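PDB 4ZOH: putative oxidoreductase molybdopterin-binding subunit, which probably carries the molybdenum-pterin cytosine dinucleotide site of a xanthine dehydrogenase/aldehyde oxidase-family hydroxylase that also contains iron-sulfur clusters. Local coordinates for residues A[419-424]-A[437-442]. Numbering follows the deposited sequence.
With MCN (pterin cytosine dinucleotide), chain D.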
# COMPACT_ATOMS: atom_id res chain seq x y z
N PRO A 419 -15.85 28.04 6.10
CA PRO A 419 -15.36 29.41 6.25
C PRO A 419 -14.38 29.75 5.19
O PRO A 419 -14.08 30.93 4.92
CB PRO A 419 -14.68 29.37 7.66
CG PRO A 419 -14.14 27.94 7.71
CD PRO A 419 -15.33 27.16 7.18
N TRP A 420 -13.82 28.72 4.57
CA TRP A 420 -12.76 29.00 3.58
C TRP A 420 -12.57 27.73 2.77
O TRP A 420 -13.16 26.68 3.08
CB TRP A 420 -11.43 29.50 4.25
CG TRP A 420 -11.03 28.84 5.50
CD1 TRP A 420 -11.22 29.32 6.81
CD2 TRP A 420 -10.33 27.58 5.65
NE1 TRP A 420 -10.75 28.40 7.73
CE2 TRP A 420 -10.15 27.36 7.06
CE3 TRP A 420 -9.78 26.66 4.74
CZ2 TRP A 420 -9.51 26.20 7.58
CZ3 TRP A 420 -9.16 25.49 5.27
CH2 TRP A 420 -8.99 25.30 6.68
N GLU A 421 -11.75 27.79 1.74
CA GLU A 421 -11.38 26.52 1.08
C GLU A 421 -10.05 26.72 0.42
O GLU A 421 -9.68 27.88 0.17
CB GLU A 421 -12.51 25.96 0.16
CG GLU A 421 -12.18 24.57 -0.42
CD GLU A 421 -11.88 23.61 0.71
OE1 GLU A 421 -12.85 23.05 1.30
OE2 GLU A 421 -10.68 23.48 1.01
N VAL A 422 -9.32 25.64 0.11
CA VAL A 422 -7.94 25.78 -0.35
C VAL A 422 -7.72 25.20 -1.74
O VAL A 422 -8.40 24.28 -2.15
CB VAL A 422 -6.99 25.11 0.72
CG1 VAL A 422 -5.54 25.40 0.46
CG2 VAL A 422 -7.40 25.51 2.16
N ALA A 423 -6.75 25.72 -2.47
CA ALA A 423 -6.34 25.09 -3.72
C ALA A 423 -4.85 25.32 -3.82
O ALA A 423 -4.40 26.47 -3.53
CB ALA A 423 -7.09 25.71 -4.94
N ARG A 424 -4.12 24.28 -4.25
CA ARG A 424 -2.70 24.43 -4.53
C ARG A 424 -2.50 24.12 -6.03
O ARG A 424 -3.07 23.16 -6.49
CB ARG A 424 -1.89 23.44 -3.63
CG ARG A 424 -0.51 23.06 -4.12
CD ARG A 424 0.24 22.12 -3.19
NE ARG A 424 1.56 21.81 -3.79
CZ ARG A 424 2.08 20.60 -4.00
NH1 ARG A 424 1.45 19.49 -3.62
NH2 ARG A 424 3.26 20.51 -4.55
N THR A 437 -7.11 20.20 -4.69
CA THR A 437 -8.21 20.89 -3.99
C THR A 437 -8.25 20.46 -2.52
O THR A 437 -7.93 19.31 -2.25
CB THR A 437 -9.55 20.61 -4.66
OG1 THR A 437 -10.57 21.23 -3.90
CG2 THR A 437 -9.92 19.07 -4.81
N GLY A 438 -8.63 21.36 -1.59
CA GLY A 438 -8.81 20.99 -0.18
C GLY A 438 -10.20 20.40 0.08
O GLY A 438 -10.47 19.84 1.18
N THR A 439 -11.06 20.44 -0.95
CA THR A 439 -12.35 19.69 -0.82
C THR A 439 -12.11 18.15 -0.89
O THR A 439 -10.95 17.69 -0.99
CB THR A 439 -13.36 20.13 -1.89
OG1 THR A 439 -12.85 19.84 -3.19
CG2 THR A 439 -13.58 21.67 -1.74
N GLY A 440 -13.15 17.37 -0.76
CA GLY A 440 -12.99 15.94 -0.73
C GLY A 440 -14.10 15.24 -1.57
O GLY A 440 -14.97 14.57 -1.00
N PRO A 441 -14.11 15.42 -2.92
CA PRO A 441 -15.20 14.77 -3.73
C PRO A 441 -15.24 13.28 -3.51
O PRO A 441 -14.20 12.66 -3.31
CB PRO A 441 -14.77 15.06 -5.18
CG PRO A 441 -13.79 16.20 -5.09
CD PRO A 441 -13.17 16.21 -3.73
N HIS A 442 -16.43 12.75 -3.56
CA HIS A 442 -16.75 11.35 -3.34
C HIS A 442 -17.92 10.93 -4.24
O HIS A 442 -18.89 10.22 -3.81
CB HIS A 442 -17.05 11.01 -1.86
CG HIS A 442 -17.91 12.02 -1.17
ND1 HIS A 442 -17.40 13.22 -0.68
CD2 HIS A 442 -19.24 12.03 -0.88
CE1 HIS A 442 -18.37 13.89 -0.07
NE2 HIS A 442 -19.50 13.21 -0.20
N1 MCN D . -22.24 21.91 -10.64
C2 MCN D . -22.08 22.77 -11.72
N3 MCN D . -22.57 24.04 -11.70
C4 MCN D . -23.26 24.47 -10.56
C5 MCN D . -23.43 23.62 -9.47
C6 MCN D . -22.90 22.33 -9.49
O2 MCN D . -21.48 22.44 -12.74
N4 MCN D . -23.72 25.70 -10.56
C1' MCN D . -21.66 20.57 -10.74
C2D MCN D . -20.25 20.59 -10.15
O2' MCN D . -19.26 20.81 -11.11
C3' MCN D . -20.08 19.17 -9.67
C4D MCN D . -21.39 18.99 -9.02
O4D MCN D . -22.36 19.66 -9.94
O3' MCN D . -19.93 18.25 -10.70
C5' MCN D . -20.99 19.74 -7.76
O5' MCN D . -22.03 20.05 -7.03
PA MCN D . -21.96 21.09 -5.79
O1A MCN D . -20.82 21.97 -5.66
O2A MCN D . -23.36 21.63 -5.92
O3A MCN D . -22.07 19.91 -4.59
PB MCN D . -20.75 19.16 -4.02
O1B MCN D . -20.21 20.01 -2.88
O2B MCN D . -19.77 18.76 -5.02
O3B MCN D . -21.43 17.89 -3.51
C10 MCN D . -21.96 17.74 -2.17
C9' MCN D . -23.36 17.17 -2.22
C8' MCN D . -23.84 16.76 -0.93
S8' MCN D . -23.84 17.88 0.42
C7' MCN D . -24.43 15.54 -0.72
S7' MCN D . -25.16 15.06 0.83
C6' MCN D . -24.62 14.59 -1.80
C7 MCN D . -24.50 15.30 -3.19
O9' MCN D . -23.33 16.09 -3.14
N5' MCN D . -23.75 13.42 -1.69
C4A MCN D . -23.31 12.68 -2.81
N8' MCN D . -24.37 14.29 -4.28
C4B MCN D . -23.66 13.13 -4.11
N1' MCN D . -23.32 12.46 -5.22
C2' MCN D . -22.58 11.36 -5.10
N2' MCN D . -22.24 10.74 -6.21
N3' MCN D . -22.18 10.83 -3.83
C4' MCN D . -22.56 11.49 -2.64
O4' MCN D . -22.22 11.01 -1.52
O HOH W 1 -10.41 23.92 -3.88
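E421 lays its carboxylate over the backbone of G438 and T439: OE2 comes to 3.3 Å from G438 C, and OE1 to 3.4 Å from T439 CG2, the side chains of E421 and T439 crossing at about a right angle. G438, lacking a side chain, lets the carboxylate in this close. Beside it the backbones are joined by G438 N to V422 O (3.0 Å). A water also donates to V422 O and accepts from T437 OG1, which in turn accepts a hydrogen bond from T439 OG1 (2.8 Å). A bend at chi2 (57°) folds E421 back, and OE2 takes V422 N (2.7 Å) on its anti side. OE1 is gripped by a salt bridge to R485 and by the amides of I479 and G480. Strand 433-437, antiparallel to 420-427, ends here and continues into the loop that carries H442 to the cofactor. Further along, G440 O accepts H442 ND1 in the carbonyl plane (2.8 Å), and the ring edge of H442 turns CD2 to 3.2 Å from O4' of the pterin. The buried carboxylate is thus well compensated, probably staying ionised, but only packs against the loop's start; the backbone bond and the water attach it.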